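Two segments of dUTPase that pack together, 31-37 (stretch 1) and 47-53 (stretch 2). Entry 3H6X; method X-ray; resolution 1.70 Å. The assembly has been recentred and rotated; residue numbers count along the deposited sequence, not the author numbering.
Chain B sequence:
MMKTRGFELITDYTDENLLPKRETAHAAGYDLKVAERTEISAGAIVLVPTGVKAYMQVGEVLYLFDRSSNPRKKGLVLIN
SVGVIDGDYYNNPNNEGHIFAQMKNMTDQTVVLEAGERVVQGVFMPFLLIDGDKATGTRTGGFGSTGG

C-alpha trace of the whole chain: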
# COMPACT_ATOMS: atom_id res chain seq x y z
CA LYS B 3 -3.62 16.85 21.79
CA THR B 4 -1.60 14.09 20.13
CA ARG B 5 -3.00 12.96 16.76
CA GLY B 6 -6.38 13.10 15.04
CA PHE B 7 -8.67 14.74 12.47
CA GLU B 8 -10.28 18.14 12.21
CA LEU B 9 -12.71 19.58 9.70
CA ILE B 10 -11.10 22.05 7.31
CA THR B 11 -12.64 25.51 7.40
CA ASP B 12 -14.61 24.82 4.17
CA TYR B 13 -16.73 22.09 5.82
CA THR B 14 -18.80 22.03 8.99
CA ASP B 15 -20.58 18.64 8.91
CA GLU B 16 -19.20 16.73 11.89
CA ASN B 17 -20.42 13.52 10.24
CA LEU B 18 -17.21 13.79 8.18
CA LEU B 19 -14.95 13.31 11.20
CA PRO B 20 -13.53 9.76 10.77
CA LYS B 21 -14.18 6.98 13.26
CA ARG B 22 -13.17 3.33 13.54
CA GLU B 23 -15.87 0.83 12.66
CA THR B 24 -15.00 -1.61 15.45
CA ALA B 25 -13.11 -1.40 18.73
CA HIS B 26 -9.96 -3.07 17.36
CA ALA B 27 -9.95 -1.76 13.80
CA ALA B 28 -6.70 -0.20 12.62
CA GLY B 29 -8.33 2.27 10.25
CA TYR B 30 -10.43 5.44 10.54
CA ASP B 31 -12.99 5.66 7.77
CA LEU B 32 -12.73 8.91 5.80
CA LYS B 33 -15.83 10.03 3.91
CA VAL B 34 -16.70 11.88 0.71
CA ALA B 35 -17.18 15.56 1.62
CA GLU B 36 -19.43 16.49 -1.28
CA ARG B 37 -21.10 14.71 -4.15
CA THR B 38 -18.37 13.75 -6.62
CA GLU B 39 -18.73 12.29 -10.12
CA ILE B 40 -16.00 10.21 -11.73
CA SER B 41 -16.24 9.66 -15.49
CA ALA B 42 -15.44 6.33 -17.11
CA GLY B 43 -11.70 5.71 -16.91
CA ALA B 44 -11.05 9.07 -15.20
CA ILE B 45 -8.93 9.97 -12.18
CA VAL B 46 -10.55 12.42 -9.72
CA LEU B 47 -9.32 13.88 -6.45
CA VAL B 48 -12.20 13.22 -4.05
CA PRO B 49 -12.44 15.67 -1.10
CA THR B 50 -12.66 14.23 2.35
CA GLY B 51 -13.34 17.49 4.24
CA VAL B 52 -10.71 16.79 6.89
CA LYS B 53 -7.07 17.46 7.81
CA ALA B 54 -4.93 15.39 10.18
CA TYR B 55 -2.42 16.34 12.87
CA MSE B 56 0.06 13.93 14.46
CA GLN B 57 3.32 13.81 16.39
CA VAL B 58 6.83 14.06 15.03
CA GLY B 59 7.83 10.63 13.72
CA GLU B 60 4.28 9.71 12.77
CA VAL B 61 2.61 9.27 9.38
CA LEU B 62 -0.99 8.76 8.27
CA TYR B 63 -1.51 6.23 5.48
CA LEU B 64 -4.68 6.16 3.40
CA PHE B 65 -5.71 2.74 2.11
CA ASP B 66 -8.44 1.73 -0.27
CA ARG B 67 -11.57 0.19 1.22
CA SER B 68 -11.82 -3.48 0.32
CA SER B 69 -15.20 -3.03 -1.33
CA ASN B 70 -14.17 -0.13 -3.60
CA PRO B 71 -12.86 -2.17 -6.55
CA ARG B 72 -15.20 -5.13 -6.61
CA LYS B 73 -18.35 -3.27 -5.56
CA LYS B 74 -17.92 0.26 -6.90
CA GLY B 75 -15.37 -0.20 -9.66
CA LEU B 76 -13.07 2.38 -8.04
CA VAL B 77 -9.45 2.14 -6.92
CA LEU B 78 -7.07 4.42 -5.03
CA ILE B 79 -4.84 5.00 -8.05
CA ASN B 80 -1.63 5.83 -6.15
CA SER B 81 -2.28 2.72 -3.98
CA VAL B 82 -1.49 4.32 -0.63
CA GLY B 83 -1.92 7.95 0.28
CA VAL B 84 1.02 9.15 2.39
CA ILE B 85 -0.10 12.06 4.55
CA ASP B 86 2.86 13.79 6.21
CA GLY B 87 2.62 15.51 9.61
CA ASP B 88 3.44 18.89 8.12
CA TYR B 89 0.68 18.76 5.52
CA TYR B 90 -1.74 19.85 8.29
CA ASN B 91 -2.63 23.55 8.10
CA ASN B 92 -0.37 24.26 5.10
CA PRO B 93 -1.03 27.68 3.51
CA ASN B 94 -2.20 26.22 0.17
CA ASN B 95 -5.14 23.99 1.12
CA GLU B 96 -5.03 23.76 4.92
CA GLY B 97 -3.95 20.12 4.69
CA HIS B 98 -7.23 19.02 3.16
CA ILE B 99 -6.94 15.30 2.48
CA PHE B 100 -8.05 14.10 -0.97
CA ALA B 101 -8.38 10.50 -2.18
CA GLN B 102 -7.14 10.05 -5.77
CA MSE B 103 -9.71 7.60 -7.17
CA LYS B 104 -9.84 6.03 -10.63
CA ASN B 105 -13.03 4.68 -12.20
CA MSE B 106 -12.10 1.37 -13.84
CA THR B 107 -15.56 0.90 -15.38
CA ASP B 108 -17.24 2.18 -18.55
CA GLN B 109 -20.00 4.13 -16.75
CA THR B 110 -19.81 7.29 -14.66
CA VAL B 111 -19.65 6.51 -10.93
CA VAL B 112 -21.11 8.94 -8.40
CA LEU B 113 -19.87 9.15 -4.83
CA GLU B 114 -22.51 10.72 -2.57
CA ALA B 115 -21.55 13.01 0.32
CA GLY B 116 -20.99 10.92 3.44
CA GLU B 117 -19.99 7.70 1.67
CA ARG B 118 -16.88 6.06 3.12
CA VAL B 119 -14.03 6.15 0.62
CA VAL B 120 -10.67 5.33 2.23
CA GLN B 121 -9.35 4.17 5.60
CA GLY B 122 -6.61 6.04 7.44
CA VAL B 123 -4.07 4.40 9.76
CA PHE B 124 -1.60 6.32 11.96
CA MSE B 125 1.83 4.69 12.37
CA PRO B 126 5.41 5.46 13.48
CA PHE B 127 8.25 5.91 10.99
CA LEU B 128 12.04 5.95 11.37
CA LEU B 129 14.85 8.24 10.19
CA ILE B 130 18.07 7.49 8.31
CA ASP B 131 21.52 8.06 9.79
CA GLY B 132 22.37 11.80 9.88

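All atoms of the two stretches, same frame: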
# COMPACT_ATOMS: atom_id res chain seq x y z
N ASP B 31 -12.36 5.59 9.09
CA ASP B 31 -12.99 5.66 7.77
C ASP B 31 -13.26 7.10 7.36
O ASP B 31 -14.11 7.77 7.95
CB ASP B 31 -14.29 4.84 7.76
CG ASP B 31 -14.03 3.34 7.96
OD1 ASP B 31 -13.11 2.80 7.30
OD2 ASP B 31 -14.75 2.71 8.75
N LEU B 32 -12.52 7.57 6.35
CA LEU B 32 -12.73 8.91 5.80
C LEU B 32 -13.88 8.87 4.79
O LEU B 32 -14.11 7.86 4.12
CB LEU B 32 -11.44 9.44 5.14
CG LEU B 32 -10.37 9.97 6.10
CD1 LEU B 32 -9.61 8.84 6.78
CD2 LEU B 32 -9.39 10.85 5.32
N LYS B 33 -14.60 9.98 4.70
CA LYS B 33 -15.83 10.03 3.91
C LYS B 33 -15.73 11.08 2.81
O LYS B 33 -14.88 11.96 2.86
CB LYS B 33 -17.01 10.35 4.81
CG LYS B 33 -17.37 9.20 5.77
CD LYS B 33 -18.41 9.65 6.80
CE LYS B 33 -18.88 8.45 7.64
NZ LYS B 33 -19.84 8.88 8.71
N VAL B 34 -16.61 10.95 1.81
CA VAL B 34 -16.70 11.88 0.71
C VAL B 34 -17.36 13.17 1.17
O VAL B 34 -18.45 13.12 1.71
CB VAL B 34 -17.52 11.23 -0.44
CG1 VAL B 34 -17.74 12.23 -1.57
CG2 VAL B 34 -16.77 9.98 -0.96
N ALA B 35 -16.71 14.31 0.99
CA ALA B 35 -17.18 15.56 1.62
C ALA B 35 -18.35 16.18 0.86
O ALA B 35 -19.20 16.86 1.42
CB ALA B 35 -16.05 16.56 1.71
N GLU B 36 -18.37 15.95 -0.45
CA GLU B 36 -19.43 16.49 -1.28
C GLU B 36 -19.63 15.58 -2.47
O GLU B 36 -18.70 14.89 -2.89
CB GLU B 36 -19.07 17.88 -1.77
CG GLU B 36 -17.90 17.89 -2.71
CD GLU B 36 -17.60 19.28 -3.27
OE1 GLU B 36 -18.22 20.27 -2.80
OE2 GLU B 36 -16.72 19.36 -4.17
N ARG B 37 -20.83 15.59 -3.03
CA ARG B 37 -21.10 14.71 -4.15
C ARG B 37 -20.03 14.86 -5.23
O ARG B 37 -19.69 15.98 -5.66
CB ARG B 37 -22.49 14.98 -4.73
CG ARG B 37 -22.81 14.11 -5.94
CD ARG B 37 -24.13 14.49 -6.61
NE ARG B 37 -25.26 13.75 -6.06
CZ ARG B 37 -26.31 14.33 -5.47
NH1 ARG B 37 -26.38 15.65 -5.36
NH2 ARG B 37 -27.29 13.58 -4.98
N LEU B 47 -9.68 13.66 -7.84
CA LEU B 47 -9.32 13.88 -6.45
C LEU B 47 -10.60 14.10 -5.65
O LEU B 47 -11.30 15.11 -5.84
CB LEU B 47 -8.39 15.10 -6.35
CG LEU B 47 -6.97 14.88 -6.88
CD1 LEU B 47 -6.24 16.20 -7.01
CD2 LEU B 47 -6.18 13.95 -5.99
N VAL B 48 -10.93 13.15 -4.78
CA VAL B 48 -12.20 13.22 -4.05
C VAL B 48 -11.93 13.89 -2.69
O VAL B 48 -11.12 13.39 -1.91
CB VAL B 48 -12.75 11.80 -3.86
CG1 VAL B 48 -14.08 11.81 -3.07
CG2 VAL B 48 -12.92 11.13 -5.23
N PRO B 49 -12.62 15.00 -2.39
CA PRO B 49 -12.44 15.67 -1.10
C PRO B 49 -13.03 14.89 0.05
O PRO B 49 -14.05 14.26 -0.06
CB PRO B 49 -13.23 16.97 -1.28
CG PRO B 49 -14.33 16.60 -2.23
CD PRO B 49 -13.70 15.62 -3.19
N THR B 50 -12.36 15.00 1.19
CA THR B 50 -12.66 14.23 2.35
C THR B 50 -13.14 15.19 3.47
O THR B 50 -13.75 14.78 4.46
CB THR B 50 -11.31 13.57 2.59
OG1 THR B 50 -11.32 12.16 2.31
CG2 THR B 50 -10.61 14.04 3.76
N GLY B 51 -12.89 16.48 3.28
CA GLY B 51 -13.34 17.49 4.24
C GLY B 51 -12.52 17.62 5.51
O GLY B 51 -12.79 18.50 6.34
N VAL B 52 -11.49 16.78 5.66
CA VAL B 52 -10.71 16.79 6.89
C VAL B 52 -9.20 16.96 6.69
O VAL B 52 -8.68 16.74 5.60
CB VAL B 52 -10.95 15.51 7.74
CG1 VAL B 52 -12.43 15.42 8.16
CG2 VAL B 52 -10.50 14.26 6.99
N LYS B 53 -8.53 17.41 7.75
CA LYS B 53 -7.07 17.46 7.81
C LYS B 53 -6.65 16.64 9.02
O LYS B 53 -7.48 16.32 9.87
CB LYS B 53 -6.59 18.91 7.96
CG LYS B 53 -7.30 19.66 9.09
CD LYS B 53 -6.93 21.17 9.08
CE LYS B 53 -7.66 21.90 10.21
NZ LYS B 53 -7.47 23.41 10.11
O HOH W 1 -13.95 12.41 6.00

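The two stretches cross rather than run side by side. Their touching parts, 32 to 36 and 48 to 52, point 115° apart. The backbones come closest where A35 meets T50, with 4.8 Å between A35 CA and T50 CA. The contact is small and buries 359 Å² in total.

One direct hydrogen bond joins the two backbones. A35 N donates to P49 O at 2.9 Å, with an angle of 159° at the hydrogen. P49 has no amide hydrogen of its own to give, but its carbonyl is free to accept. Next to this bond, T50 CA lies 3.2 Å from K33 O in a CA-H...O contact, with an angle of 149° at the hydrogen. K33 O and T50 O are both acceptors and do not bond to each other. Water 1 links the same two residues by other atoms. It accepts from K33 N at 2.8 Å from the water oxygen and donates to T50 O, whose distance to that oxygen is also 2.8 Å. The water thus extends the backbone link beyond the direct bond.

L32 points toward stretch 2. Its chi angles are m and p, and they place CD2 on this contact. L32 CD2 is 3.8 Å from T50 CG2 and 4.0 Å from V52 CG2. V52 also points toward its partner, with chi1 m. The pair is buried and purely apolar.

K33 points away, as expected for the neighbour of L32 in a strand. Its chi1 is m and the rest of the chain is extended, all t. NZ is hydrogen-bonded elsewhere in the structure. K33 therefore serves this contact through its backbone.

V34 also points away from stretch 2, yet its side chain still reaches the contact. With chi1 t, V34 CG2 lies 3.9 Å from V48 CG1. V48 is t as well and points sideways. Both are buried, so this is a second apolar pairing.

A35 points toward stretch 2, and its small methyl sits close to the backbone there. A35 CB is 3.5 Å from G51 N and 3.7 Å from T50 C. It also meets the proline ring, with A35 CB 4.1 Å from P49 CB. G51 has a phi of 78°, which favours glycine by itself. An ideal CB on G51 would lie a tight 3.2 Å from A35 CB, so the close approach also suits a residue without a side chain.

E36 is exposed. Its CB points sideways, but the end of the side chain comes nearer. Chi1 is p and chi2 is t. The aliphatic part rests on the proline, with E36 CG 3.8 Å from P49 CG. The ring of P49 is C-gamma endo.

T50 has the least regular side chain of the set. Its chi1 of -110° lies between wells. CB points away overall but still touches stretch 1. T50 OG1 is buried by the contact and has no polar partner in the model.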